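Local structure of cortical-lytic enzyme (Bacillus cereus, 4S3J) at residues A[132-137]-A[426-431]; A[185-190]-A[224-229]; A[250-255]-A[265-270]; A[294-299]-A[325-330]; A[365-370]-A[381-386]. The protein cleaves partially degraded spore cortex peptidoglycan during germination, acting as an N-acetylglucosaminidase and probably recognising muramic acid delta-lactam residues. All blocks are in the same frame, centred on the assembly; numbering follows the deposited sequence.

Contact 1. Residues A[132-137]-A[426-431]; sequences FLTYLA and TITKKG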
# COMPACT_ATOMS: atom_id res chain seq x y z
N PHE A 132 -0.30 -5.10 -12.48
CA PHE A 132 0.72 -4.45 -11.65
C PHE A 132 1.11 -5.28 -10.41
O PHE A 132 1.89 -4.79 -9.58
CB PHE A 132 0.22 -3.07 -11.16
CG PHE A 132 -0.15 -2.11 -12.24
CD1 PHE A 132 -1.45 -2.05 -12.74
CD2 PHE A 132 0.79 -1.21 -12.72
CE1 PHE A 132 -1.79 -1.15 -13.72
CE2 PHE A 132 0.45 -0.30 -13.70
CZ PHE A 132 -0.84 -0.27 -14.20
N LEU A 133 0.59 -6.51 -10.29
CA LEU A 133 0.73 -7.30 -9.06
C LEU A 133 1.60 -8.54 -9.17
O LEU A 133 1.51 -9.31 -10.13
CB LEU A 133 -0.64 -7.76 -8.59
CG LEU A 133 -1.66 -6.68 -8.28
CD1 LEU A 133 -2.92 -7.39 -7.75
CD2 LEU A 133 -1.13 -5.68 -7.28
N THR A 134 2.41 -8.77 -8.14
CA THR A 134 3.05 -10.06 -7.98
C THR A 134 2.05 -11.05 -7.37
O THR A 134 1.97 -12.23 -7.76
CB THR A 134 4.31 -9.99 -7.09
OG1 THR A 134 5.16 -8.91 -7.52
CG2 THR A 134 5.07 -11.31 -7.13
N TYR A 135 1.30 -10.53 -6.39
CA TYR A 135 0.32 -11.31 -5.64
C TYR A 135 -1.02 -10.58 -5.54
O TYR A 135 -1.04 -9.37 -5.37
CB TYR A 135 0.82 -11.57 -4.23
CG TYR A 135 2.09 -12.36 -4.11
CD1 TYR A 135 2.06 -13.73 -4.10
CD2 TYR A 135 3.32 -11.72 -3.98
CE1 TYR A 135 3.21 -14.46 -3.98
CE2 TYR A 135 4.48 -12.44 -3.86
CZ TYR A 135 4.42 -13.82 -3.86
OH TYR A 135 5.56 -14.59 -3.75
N LEU A 136 -2.12 -11.34 -5.60
CA LEU A 136 -3.48 -10.86 -5.34
C LEU A 136 -4.01 -11.59 -4.11
O LEU A 136 -4.02 -12.83 -4.08
CB LEU A 136 -4.38 -11.09 -6.54
CG LEU A 136 -5.85 -10.68 -6.37
CD1 LEU A 136 -6.00 -9.16 -6.13
CD2 LEU A 136 -6.66 -11.11 -7.58
N ALA A 137 -4.46 -10.83 -3.12
CA ALA A 137 -4.88 -11.37 -1.83
C ALA A 137 -6.36 -11.19 -1.57
O ALA A 137 -6.79 -10.11 -1.14
CB ALA A 137 -4.10 -10.73 -0.70
N THR A 426 10.84 -2.48 -11.63
CA THR A 426 10.43 -3.63 -12.42
C THR A 426 9.57 -4.51 -11.53
O THR A 426 10.01 -4.92 -10.48
CB THR A 426 11.64 -4.41 -12.92
OG1 THR A 426 12.40 -3.57 -13.80
CG2 THR A 426 11.21 -5.63 -13.67
N ILE A 427 8.32 -4.73 -11.91
CA ILE A 427 7.40 -5.50 -11.07
C ILE A 427 7.59 -6.98 -11.35
O ILE A 427 7.39 -7.45 -12.47
CB ILE A 427 5.94 -5.08 -11.30
CG1 ILE A 427 5.79 -3.59 -10.95
CG2 ILE A 427 4.98 -5.95 -10.51
CD1 ILE A 427 4.49 -3.01 -11.35
N THR A 428 7.96 -7.73 -10.32
CA THR A 428 8.20 -9.16 -10.43
C THR A 428 6.91 -9.90 -10.72
O THR A 428 5.90 -9.71 -10.04
CB THR A 428 8.82 -9.68 -9.15
OG1 THR A 428 10.09 -9.07 -8.95
CG2 THR A 428 8.98 -11.21 -9.18
N LYS A 429 6.94 -10.75 -11.75
CA LYS A 429 5.84 -11.66 -12.05
C LYS A 429 6.38 -13.08 -11.95
O LYS A 429 7.38 -13.41 -12.59
CB LYS A 429 5.25 -11.40 -13.43
CG LYS A 429 4.52 -10.07 -13.57
CD LYS A 429 3.23 -10.07 -12.77
CE LYS A 429 2.08 -9.48 -13.56
NZ LYS A 429 0.80 -9.55 -12.82
N LYS A 430 5.72 -13.91 -11.15
CA LYS A 430 6.18 -15.26 -10.91
C LYS A 430 5.29 -16.29 -11.57
O LYS A 430 5.64 -17.47 -11.62
CB LYS A 430 6.27 -15.54 -9.41
CG LYS A 430 7.25 -14.62 -8.73
CD LYS A 430 7.74 -15.20 -7.42
CE LYS A 430 7.33 -14.39 -6.23
NZ LYS A 430 8.29 -14.66 -5.12
N GLY A 431 4.11 -15.86 -12.03
CA GLY A 431 3.18 -16.72 -12.75
C GLY A 431 3.69 -17.24 -14.08
O GLY A 431 4.88 -17.49 -14.27
O HOH W 1 3.39 -13.08 -9.84
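Two aromatic rings sit near the ends of the contact. The Phe132 ring has Ile427 CD1 at its edge, near the ring plane, and that methyl lies 4.3 Å from Phe132 CB. Val422 of helix 415-424 also packs on Phe132. The Tyr135 ring meets the aliphatic end of Lys430 obliquely, with Lys430 CE crossing near its hydroxyl, while the ring of Phe278 meets it at about 45°. Ile427 CG2 rests 3.4 Å from Phe132 O. Residues 132-135 lead into strand 135-143 of the TIM barrel, and the C-terminal tail 426-431 runs alongside this lead-in, the directions about 40° apart, its strand 426-427 pairing with 104-111. Polar bonds pin it. Thr134 OG1, turned beside its own backbone N, donates 2.7 Å onto a lone pair of Thr428 O and also bonds Ser107 N. Lys429 bends back at chi2 and chi3 so that NZ reaches Leu133 O at 2.8 Å, in the carbonyl plane; Asn130 O and Gly165 O bind the same ammonium. Lys430 NZ makes its main bond, a salt bridge, to Glu106, and a weak one of 3.1 Å to Tyr135 OH. A water joins Thr134 O to Lys430 N.

Contact 2. Residues A[185-190]-A[224-229]; sequences LTSVIL and PEDREA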
# COMPACT_ATOMS: atom_id res chain seq x y z
N LEU A 185 -10.43 -18.81 18.98
CA LEU A 185 -10.28 -19.64 17.78
C LEU A 185 -8.83 -20.11 17.59
O LEU A 185 -8.59 -21.29 17.37
CB LEU A 185 -10.77 -18.88 16.55
CG LEU A 185 -10.57 -19.49 15.16
CD1 LEU A 185 -11.17 -20.89 15.04
CD2 LEU A 185 -11.19 -18.54 14.12
N THR A 186 -7.86 -19.20 17.66
CA THR A 186 -6.47 -19.62 17.51
C THR A 186 -6.01 -20.50 18.67
O THR A 186 -5.15 -21.34 18.49
CB THR A 186 -5.49 -18.41 17.33
OG1 THR A 186 -5.97 -17.27 18.04
CG2 THR A 186 -5.38 -18.03 15.87
N SER A 187 -6.58 -20.35 19.87
CA SER A 187 -6.18 -21.24 20.95
C SER A 187 -6.54 -22.68 20.63
O SER A 187 -5.77 -23.60 20.92
CB SER A 187 -6.80 -20.80 22.28
OG SER A 187 -6.14 -19.63 22.75
N VAL A 188 -7.71 -22.89 20.04
CA VAL A 188 -8.09 -24.25 19.64
C VAL A 188 -7.12 -24.78 18.59
O VAL A 188 -6.54 -25.84 18.76
CB VAL A 188 -9.54 -24.33 19.11
CG1 VAL A 188 -9.85 -25.73 18.62
CG2 VAL A 188 -10.53 -23.93 20.20
N ILE A 189 -6.97 -24.04 17.50
CA ILE A 189 -6.15 -24.48 16.37
C ILE A 189 -4.67 -24.62 16.71
O ILE A 189 -4.01 -25.55 16.23
CB ILE A 189 -6.31 -23.52 15.17
CG1 ILE A 189 -7.73 -23.68 14.62
CG2 ILE A 189 -5.29 -23.82 14.07
CD1 ILE A 189 -8.09 -22.69 13.54
N LEU A 190 -4.15 -23.73 17.54
CA LEU A 190 -2.73 -23.76 17.87
C LEU A 190 -2.39 -24.78 18.97
O LEU A 190 -1.22 -25.11 19.17
CB LEU A 190 -2.25 -22.37 18.28
CG LEU A 190 -2.33 -21.30 17.18
CD1 LEU A 190 -1.88 -19.96 17.73
CD2 LEU A 190 -1.52 -21.68 15.94
N PRO A 224 -1.28 -13.80 24.10
CA PRO A 224 0.18 -13.83 24.34
C PRO A 224 0.71 -15.22 24.68
O PRO A 224 1.85 -15.55 24.37
CB PRO A 224 0.37 -12.90 25.53
CG PRO A 224 -0.87 -12.14 25.67
CD PRO A 224 -1.97 -12.86 24.99
N GLU A 225 -0.12 -16.03 25.34
CA GLU A 225 0.31 -17.36 25.75
C GLU A 225 0.49 -18.30 24.55
O GLU A 225 1.04 -19.38 24.68
CB GLU A 225 -0.71 -17.96 26.73
CG GLU A 225 -0.80 -17.22 28.08
CD GLU A 225 -1.74 -16.02 28.08
OE1 GLU A 225 -2.42 -15.74 27.06
OE2 GLU A 225 -1.78 -15.33 29.11
N ASP A 226 -0.00 -17.88 23.39
CA ASP A 226 0.08 -18.68 22.17
C ASP A 226 1.21 -18.24 21.23
O ASP A 226 1.27 -18.70 20.10
CB ASP A 226 -1.25 -18.62 21.42
CG ASP A 226 -2.33 -19.46 22.09
OD1 ASP A 226 -1.95 -20.43 22.79
OD2 ASP A 226 -3.53 -19.16 21.90
N ARG A 227 2.08 -17.35 21.70
CA ARG A 227 3.20 -16.87 20.87
C ARG A 227 4.00 -18.04 20.29
O ARG A 227 4.14 -18.17 19.07
CB ARG A 227 4.13 -15.96 21.69
CG ARG A 227 5.32 -15.41 20.91
CD ARG A 227 6.22 -14.52 21.78
NE ARG A 227 6.67 -15.24 22.97
CZ ARG A 227 7.67 -16.11 22.98
NH1 ARG A 227 8.33 -16.39 21.87
NH2 ARG A 227 7.98 -16.73 24.11
N GLU A 228 4.50 -18.91 21.16
CA GLU A 228 5.33 -20.01 20.68
C GLU A 228 4.51 -21.08 19.95
O GLU A 228 5.01 -21.70 19.01
CB GLU A 228 6.12 -20.62 21.83
CG GLU A 228 7.00 -21.79 21.41
CD GLU A 228 7.97 -21.44 20.29
OE1 GLU A 228 8.42 -20.27 20.19
OE2 GLU A 228 8.27 -22.35 19.49
N ALA A 229 3.24 -21.29 20.35
CA ALA A 229 2.36 -22.21 19.64
C ALA A 229 2.09 -21.73 18.20
O ALA A 229 1.95 -22.54 17.28
CB ALA A 229 1.04 -22.40 20.41
O HOH W 2 -5.00 -17.18 20.71
O HOH W 3 0.99 -24.98 17.53
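Residues 185-190 form most of helix 183-191, while 224-229 begin as a 3-10 turn and pass into helix 227-240. The backbones come closest at the far ends of both segments, where the CA atoms of Leu190 and Ala229 are 5.6 Å apart; further back, Ser187 and Asp226 face each other at 6.9 Å between CA atoms. Asp226 occupies the N-cap position of helix 227-240, yet its carboxylate makes no capping bond and reaches across to the other helix. With CG beside its own backbone N, it places OD2 2.8 Å from Ser187 OG. That hydroxyl also has Ala183 O within reach, so where its single proton goes remains open. A water donates to OD2 and accepts from Thr186 OG1, while OD1 forms a salt bridge with Arg191. One turn on, the contact turns apolar: the Leu190 side chain crosses that of Asp226 obliquely, CD1 4.0 Å from Asp226 CB, and Leu190 CB meets Ala229 CB at 3.9 Å. A second water donates to both Leu190 O and Ala229 O. The contact joins helix 183-191, in the connection after barrel strand 168-177, to helix 227-240, which follows strand 214-218, and the side chain of Thr186 is about 8 Å from that of Glu220, the probable proton donor. With Arg191 on OD1, and a water and Ser187 OG at OD2, the buried carboxylate probably stays ionised.

Contact 3. Residues A[250-255]-A[265-270]; sequences TLVPKT and EAHDYK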
# COMPACT_ATOMS: atom_id res chain seq x y z
N THR A 250 0.90 -11.87 8.26
CA THR A 250 0.68 -10.48 8.63
C THR A 250 1.27 -10.18 10.01
O THR A 250 1.07 -10.94 10.96
CB THR A 250 -0.84 -10.14 8.64
OG1 THR A 250 -1.34 -10.22 7.30
CG2 THR A 250 -1.09 -8.75 9.21
N LEU A 251 1.97 -9.07 10.10
CA LEU A 251 2.54 -8.59 11.37
C LEU A 251 2.03 -7.19 11.71
O LEU A 251 2.01 -6.28 10.86
CB LEU A 251 4.07 -8.56 11.30
CG LEU A 251 4.83 -9.89 11.24
CD1 LEU A 251 6.32 -9.60 11.00
CD2 LEU A 251 4.61 -10.72 12.49
N VAL A 252 1.67 -6.98 12.96
CA VAL A 252 1.42 -5.63 13.46
C VAL A 252 2.75 -4.87 13.45
O VAL A 252 3.83 -5.47 13.59
CB VAL A 252 0.81 -5.62 14.88
CG1 VAL A 252 -0.61 -6.19 14.87
CG2 VAL A 252 1.71 -6.36 15.86
N PRO A 253 2.68 -3.54 13.26
CA PRO A 253 3.88 -2.70 13.26
C PRO A 253 4.46 -2.56 14.67
O PRO A 253 3.72 -2.33 15.62
CB PRO A 253 3.37 -1.36 12.74
CG PRO A 253 1.95 -1.33 13.14
CD PRO A 253 1.46 -2.75 13.01
N LYS A 254 5.77 -2.73 14.77
CA LYS A 254 6.52 -2.58 16.02
C LYS A 254 7.78 -1.75 15.80
O LYS A 254 8.35 -1.80 14.72
CB LYS A 254 6.94 -3.94 16.59
CG LYS A 254 5.80 -4.75 17.16
CD LYS A 254 6.33 -5.93 18.01
CE LYS A 254 5.41 -7.15 17.91
NZ LYS A 254 5.88 -8.30 18.77
N THR A 255 8.23 -1.03 16.82
CA THR A 255 9.52 -0.34 16.78
C THR A 255 10.49 -0.85 17.84
O THR A 255 11.61 -0.36 17.95
CB THR A 255 9.36 1.17 16.97
OG1 THR A 255 8.73 1.42 18.24
CG2 THR A 255 8.51 1.78 15.84
N GLU A 265 2.60 -9.51 21.75
CA GLU A 265 3.61 -10.55 21.95
C GLU A 265 3.51 -11.67 20.95
O GLU A 265 4.53 -12.20 20.52
CB GLU A 265 3.52 -11.14 23.36
CG GLU A 265 3.74 -10.16 24.49
CD GLU A 265 3.77 -10.83 25.85
OE1 GLU A 265 3.96 -12.07 25.90
OE2 GLU A 265 3.59 -10.14 26.87
N ALA A 266 2.29 -12.03 20.56
CA ALA A 266 2.10 -13.19 19.71
C ALA A 266 2.64 -13.00 18.31
O ALA A 266 2.75 -13.97 17.57
CB ALA A 266 0.63 -13.55 19.65
N HIS A 267 2.97 -11.77 17.93
CA HIS A 267 3.61 -11.53 16.63
C HIS A 267 5.12 -11.43 16.82
O HIS A 267 5.68 -10.35 17.03
CB HIS A 267 3.05 -10.28 15.95
CG HIS A 267 1.74 -10.51 15.28
ND1 HIS A 267 1.17 -9.60 14.39
CD2 HIS A 267 0.86 -11.54 15.34
CE1 HIS A 267 0.03 -10.06 13.96
NE2 HIS A 267 -0.20 -11.24 14.52
N ASP A 268 5.77 -12.58 16.74
CA ASP A 268 7.18 -12.74 17.04
C ASP A 268 7.99 -12.48 15.78
O ASP A 268 8.16 -13.37 14.94
CB ASP A 268 7.41 -14.15 17.60
CG ASP A 268 8.81 -14.36 18.19
OD1 ASP A 268 9.78 -13.69 17.77
OD2 ASP A 268 8.91 -15.22 19.11
N TYR A 269 8.49 -11.25 15.63
CA TYR A 269 9.19 -10.84 14.42
C TYR A 269 10.36 -11.78 14.10
O TYR A 269 10.47 -12.29 12.99
CB TYR A 269 9.70 -9.40 14.57
CG TYR A 269 8.76 -8.28 14.11
CD1 TYR A 269 7.44 -8.22 14.53
CD2 TYR A 269 9.24 -7.25 13.31
CE1 TYR A 269 6.60 -7.18 14.12
CE2 TYR A 269 8.42 -6.22 12.90
CZ TYR A 269 7.11 -6.18 13.31
OH TYR A 269 6.31 -5.13 12.90
N LYS A 270 11.20 -12.04 15.10
CA LYS A 270 12.41 -12.83 14.90
C LYS A 270 12.07 -14.26 14.50
O LYS A 270 12.62 -14.80 13.55
CB LYS A 270 13.25 -12.85 16.17
CG LYS A 270 14.66 -13.44 16.02
CD LYS A 270 15.38 -13.42 17.36
CE LYS A 270 15.79 -12.02 17.79
NZ LYS A 270 16.42 -12.05 19.14
O HOH W 4 8.90 -8.91 17.83
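Hydrogen bonds of the His267 and Tyr269 side chains carry much of this contact. Val252 N donates to His267 ND1 over 3.0 Å, almost straight at 164° and in the imidazole plane. With ND1 as acceptor and NE2 bonded to Phe219 O, the geometry is consistent with a neutral imidazole protonated on NE2. Tyr269 OH donates onto a lone pair of Val252 O at 2.6 Å, and takes a weak bond from Lys254 N at 3.1 Å. The segments join the end of strand 246-251 in the TIM barrel to the start of helix 269-275, and the side chain of Thr250 is about 4 Å from that of Glu220, the probable proton donor. The ammonium group adds another set: Lys254 NZ reaches His267 O at 2.7 Å from above the carbonyl plane, also binds Phe264 O, and shares a water with Tyr269 N. Apolar packing comes from Leu251. Its CD1 sits over the centre of the Tyr269 ring, 4.0 Å from the centroid in a CH-pi contact, while CD2 lies 3.8 Å from His267 CB.

Contact 4. Residues A[294-299]-A[325-330]; sequences MAISPI and YGFDWK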
# COMPACT_ATOMS: atom_id res chain seq x y z
N MET A 294 -5.18 12.96 11.47
CA MET A 294 -3.73 13.04 11.28
C MET A 294 -3.36 12.10 10.12
O MET A 294 -4.19 11.30 9.68
CB MET A 294 -2.96 12.66 12.55
CG MET A 294 -3.17 11.25 12.94
SD MET A 294 -2.32 10.83 14.50
CE MET A 294 -3.20 11.88 15.64
N ALA A 295 -2.12 12.20 9.64
CA ALA A 295 -1.67 11.34 8.55
C ALA A 295 -1.87 9.85 8.89
O ALA A 295 -1.57 9.43 10.01
CB ALA A 295 -0.23 11.59 8.24
N ILE A 296 -2.32 9.08 7.91
CA ILE A 296 -2.60 7.66 8.13
C ILE A 296 -1.30 6.85 8.27
O ILE A 296 -1.23 5.94 9.10
CB ILE A 296 -3.48 7.06 6.97
CG1 ILE A 296 -4.94 7.53 7.05
CG2 ILE A 296 -3.54 5.54 7.03
CD1 ILE A 296 -5.15 8.94 6.78
N SER A 297 -0.29 7.16 7.47
CA SER A 297 0.97 6.43 7.50
C SER A 297 2.18 7.38 7.41
O SER A 297 2.91 7.41 6.40
CB SER A 297 0.99 5.39 6.38
OG SER A 297 0.75 5.98 5.12
N PRO A 298 2.39 8.21 8.45
CA PRO A 298 3.47 9.21 8.45
C PRO A 298 4.83 8.53 8.22
O PRO A 298 5.06 7.47 8.80
CB PRO A 298 3.37 9.83 9.84
CG PRO A 298 2.70 8.79 10.66
CD PRO A 298 1.71 8.15 9.75
N ILE A 299 5.68 9.11 7.39
CA ILE A 299 6.84 8.38 6.89
C ILE A 299 7.92 8.16 7.95
O ILE A 299 8.64 7.18 7.89
CB ILE A 299 7.42 9.12 5.65
CG1 ILE A 299 8.31 8.17 4.85
CG2 ILE A 299 8.12 10.38 6.07
CD1 ILE A 299 8.58 8.65 3.44
N TYR A 325 -6.31 4.40 1.09
CA TYR A 325 -7.39 5.25 1.59
C TYR A 325 -6.87 6.42 2.42
O TYR A 325 -5.78 6.36 3.00
CB TYR A 325 -8.36 4.43 2.45
CG TYR A 325 -7.65 3.71 3.58
CD1 TYR A 325 -7.09 2.44 3.39
CD2 TYR A 325 -7.50 4.29 4.84
CE1 TYR A 325 -6.41 1.79 4.40
CE2 TYR A 325 -6.82 3.63 5.87
CZ TYR A 325 -6.29 2.39 5.64
OH TYR A 325 -5.60 1.76 6.63
N GLY A 326 -7.67 7.49 2.47
CA GLY A 326 -7.53 8.53 3.46
C GLY A 326 -8.81 8.54 4.30
O GLY A 326 -9.67 7.67 4.12
N PHE A 327 -8.93 9.52 5.19
CA PHE A 327 -10.16 9.70 5.98
C PHE A 327 -10.60 11.15 5.98
O PHE A 327 -9.77 12.07 5.90
CB PHE A 327 -9.97 9.25 7.43
CG PHE A 327 -9.84 7.76 7.60
CD1 PHE A 327 -10.91 6.92 7.37
CD2 PHE A 327 -8.64 7.22 8.00
CE1 PHE A 327 -10.79 5.53 7.53
CE2 PHE A 327 -8.50 5.85 8.16
CZ PHE A 327 -9.58 5.01 7.92
N ASP A 328 -11.91 11.33 6.07
CA ASP A 328 -12.56 12.61 6.22
C ASP A 328 -13.16 12.61 7.63
O ASP A 328 -14.07 11.82 7.91
CB ASP A 328 -13.63 12.80 5.13
CG ASP A 328 -14.39 14.11 5.25
OD1 ASP A 328 -14.51 14.66 6.36
OD2 ASP A 328 -14.91 14.56 4.21
N TRP A 329 -12.60 13.41 8.53
CA TRP A 329 -13.06 13.56 9.90
C TRP A 329 -13.89 14.83 10.08
O TRP A 329 -13.49 15.88 9.62
CB TRP A 329 -11.87 13.67 10.85
CG TRP A 329 -11.03 12.46 11.11
CD1 TRP A 329 -11.21 11.56 12.13
CD2 TRP A 329 -9.85 12.05 10.41
NE1 TRP A 329 -10.23 10.60 12.08
CE2 TRP A 329 -9.37 10.88 11.05
CE3 TRP A 329 -9.14 12.54 9.31
CZ2 TRP A 329 -8.23 10.19 10.62
CZ3 TRP A 329 -7.99 11.86 8.89
CH2 TRP A 329 -7.55 10.71 9.56
N LYS A 330 -15.00 14.74 10.80
CA LYS A 330 -15.72 15.93 11.25
C LYS A 330 -15.11 16.43 12.54
O LYS A 330 -14.70 15.63 13.39
CB LYS A 330 -17.21 15.64 11.44
CG LYS A 330 -17.94 15.39 10.13
CD LYS A 330 -19.37 15.03 10.40
CE LYS A 330 -20.10 14.69 9.14
NZ LYS A 330 -21.49 14.26 9.46
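Strand 318-330 is a strand of the TIM barrel that runs on past it to pair with strand 379-383, and the loop leading to helix 299-312 packs on this extension. The tight part is buried and is built around Ile296, which sends its branches to three aromatic side chains. CG2, anti to the backbone N, meets Tyr325 CE2 at 4.0 Å. CG1 goes the other way, beside the N, and crosses Phe327 at about a right angle, 3.8 Å from its CD2. From there CD1 reaches the edge of the Trp329 indole, 4.1 Å from CH2. The Tyr325 hydroxyl is hydrogen-bonded to Asp285, and the Tyr325 side chain is about 11 Å from that of Glu220, the probable proton donor. At the exposed rim the Met294 side chain is loosely held, its CB directed away from the strand, while the backbone stays close to the indole. This is sandwiched between Phe327 CB on one face and Met294 N over the other, while Met294 O lies 3.4 Å from Trp329 CH2.

Contact 5. Residues A[365-370]-A[381-386]; sequences AQAPHF and EVWFED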
# COMPACT_ATOMS: atom_id res chain seq x y z
N ALA A 365 5.32 14.61 7.85
CA ALA A 365 4.60 13.37 7.68
C ALA A 365 4.74 12.80 6.27
O ALA A 365 4.60 11.59 6.09
CB ALA A 365 3.12 13.56 8.00
N GLN A 366 4.99 13.67 5.30
CA GLN A 366 4.89 13.39 3.86
C GLN A 366 3.49 12.89 3.53
O GLN A 366 3.26 11.71 3.30
CB GLN A 366 5.98 12.39 3.40
CG GLN A 366 7.41 12.97 3.39
CD GLN A 366 7.64 13.94 2.24
OE1 GLN A 366 7.25 13.69 1.10
NE2 GLN A 366 8.31 15.05 2.53
N ALA A 367 2.53 13.83 3.58
CA ALA A 367 1.13 13.52 3.30
C ALA A 367 0.33 14.77 2.96
O ALA A 367 0.55 15.84 3.56
CB ALA A 367 0.50 12.83 4.47
N PRO A 368 -0.61 14.64 2.01
CA PRO A 368 -1.51 15.74 1.67
C PRO A 368 -2.70 15.81 2.62
O PRO A 368 -3.12 14.79 3.17
CB PRO A 368 -1.97 15.39 0.26
CG PRO A 368 -1.99 13.87 0.28
CD PRO A 368 -0.80 13.48 1.11
N HIS A 369 -3.25 17.00 2.78
CA HIS A 369 -4.36 17.24 3.69
C HIS A 369 -5.04 18.56 3.41
O HIS A 369 -4.49 19.42 2.75
CB HIS A 369 -3.87 17.21 5.13
CG HIS A 369 -2.87 18.27 5.45
ND1 HIS A 369 -3.19 19.39 6.21
CD2 HIS A 369 -1.57 18.41 5.10
CE1 HIS A 369 -2.12 20.15 6.32
NE2 HIS A 369 -1.12 19.59 5.66
N PHE A 370 -6.25 18.72 3.92
CA PHE A 370 -6.97 19.98 3.82
C PHE A 370 -8.13 20.01 4.80
O PHE A 370 -8.51 18.97 5.37
CB PHE A 370 -7.49 20.25 2.39
CG PHE A 370 -8.38 19.18 1.84
CD1 PHE A 370 -7.84 18.08 1.16
CD2 PHE A 370 -9.76 19.25 1.99
CE1 PHE A 370 -8.65 17.09 0.67
CE2 PHE A 370 -10.57 18.26 1.49
CZ PHE A 370 -10.02 17.18 0.83
N GLU A 381 -11.73 17.72 8.35
CA GLU A 381 -10.30 17.62 8.06
C GLU A 381 -10.05 16.31 7.34
O GLU A 381 -10.51 15.25 7.79
CB GLU A 381 -9.47 17.70 9.34
CG GLU A 381 -7.99 17.74 9.11
CD GLU A 381 -7.23 18.21 10.31
OE1 GLU A 381 -7.65 19.20 10.95
OE2 GLU A 381 -6.20 17.58 10.63
N VAL A 382 -9.31 16.38 6.24
CA VAL A 382 -9.01 15.23 5.42
C VAL A 382 -7.52 15.00 5.31
O VAL A 382 -6.78 15.92 5.00
CB VAL A 382 -9.59 15.41 4.00
CG1 VAL A 382 -9.28 14.20 3.14
CG2 VAL A 382 -11.08 15.69 4.04
N TRP A 383 -7.08 13.76 5.57
CA TRP A 383 -5.71 13.32 5.30
C TRP A 383 -5.81 12.16 4.31
O TRP A 383 -6.70 11.33 4.45
CB TRP A 383 -4.99 12.88 6.59
CG TRP A 383 -4.66 14.03 7.47
CD1 TRP A 383 -5.49 14.63 8.38
CD2 TRP A 383 -3.42 14.73 7.52
NE1 TRP A 383 -4.83 15.68 8.99
CE2 TRP A 383 -3.55 15.75 8.50
CE3 TRP A 383 -2.20 14.60 6.85
CZ2 TRP A 383 -2.53 16.66 8.77
CZ3 TRP A 383 -1.18 15.48 7.15
CH2 TRP A 383 -1.35 16.49 8.10
N PHE A 384 -4.94 12.13 3.30
CA PHE A 384 -5.08 11.10 2.27
C PHE A 384 -3.74 10.78 1.63
O PHE A 384 -2.69 11.10 2.20
CB PHE A 384 -6.18 11.51 1.25
CG PHE A 384 -5.85 12.67 0.37
CD1 PHE A 384 -5.85 13.98 0.85
CD2 PHE A 384 -5.62 12.45 -0.98
CE1 PHE A 384 -5.54 15.05 -0.01
CE2 PHE A 384 -5.29 13.51 -1.83
CZ PHE A 384 -5.29 14.81 -1.36
N GLU A 385 -3.76 10.08 0.49
CA GLU A 385 -2.55 9.66 -0.20
C GLU A 385 -2.56 10.25 -1.60
O GLU A 385 -3.60 10.25 -2.26
CB GLU A 385 -2.46 8.15 -0.29
CG GLU A 385 -2.44 7.40 1.04
CD GLU A 385 -1.13 7.59 1.79
OE1 GLU A 385 -0.07 7.76 1.14
OE2 GLU A 385 -1.17 7.60 3.04
N ASP A 386 -1.40 10.74 -2.08
CA ASP A 386 -1.31 11.18 -3.47
C ASP A 386 0.06 10.85 -4.06
O ASP A 386 0.88 10.18 -3.41
CB ASP A 386 -1.63 12.69 -3.64
CG ASP A 386 -0.55 13.63 -3.09
OD1 ASP A 386 0.56 13.20 -2.72
OD2 ASP A 386 -0.83 14.86 -3.07
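Glu381 OE2 accepts from Trp383 NE1 on its anti lone pair, a 2.9 Å bond near the indole plane fixing the ring's rotation. Val382 forms a hydrogen-bonded pair with Phe370: its N donates to Phe370 O at 2.8 Å, and its O accepts from Phe370 N at 3.0 Å. Its CB lies over the Phe370 ring. Trp383 pairs with His369 in non-hydrogen-bonded register. The imidazole, with CG between backbone N and carbonyl carbon (chi1 62°), forms an offset stack with the six-membered ring of Trp383, centroids 4.1 Å apart, planes at 10°, while His369 CB covers that ring's centre. Phe384 N donates to Pro368 O at 3.2 Å, and Pro368 CG sits over the Phe384 ring, whose CE1 meets the edge of Phe370. Asp386, N-cap of helix 387-400, slides past Pro368, OD1 weakly bonded to Ser389 N and OD2 salt-bridged to Arg388. This is the hairpin of strands 367-373 and 379-383, inserted between the seventh barrel strand and its helix, as in many family 18 chitinases.

Overall arrangement
All five contacts lie in or against the TIM-barrel domain. Contact 1 joins an early strand to the C-terminal tail, so the other four lie between its segments in sequence. Contacts 2, 3, 4 and 5 then follow in series. Contacts 2 and 3, centres 15 Å apart, touch through a salt bridge between Arg227 and Asp268, linking consecutive strand-to-helix connections near Glu220, the probable proton donor. Contacts 4 and 5 are the closest pair, with centres 6 Å apart, because strands 318-330 and 379-383 are neighbours, with probable backbone bonds such as Trp329 O to Glu381 N. Contact 1 lies across the chain's centre from them, about 27 Å from contact 4 between centres. The C-terminal tail, the loops near Glu220 and the inserted hairpin thus lie in separate parts of the domain.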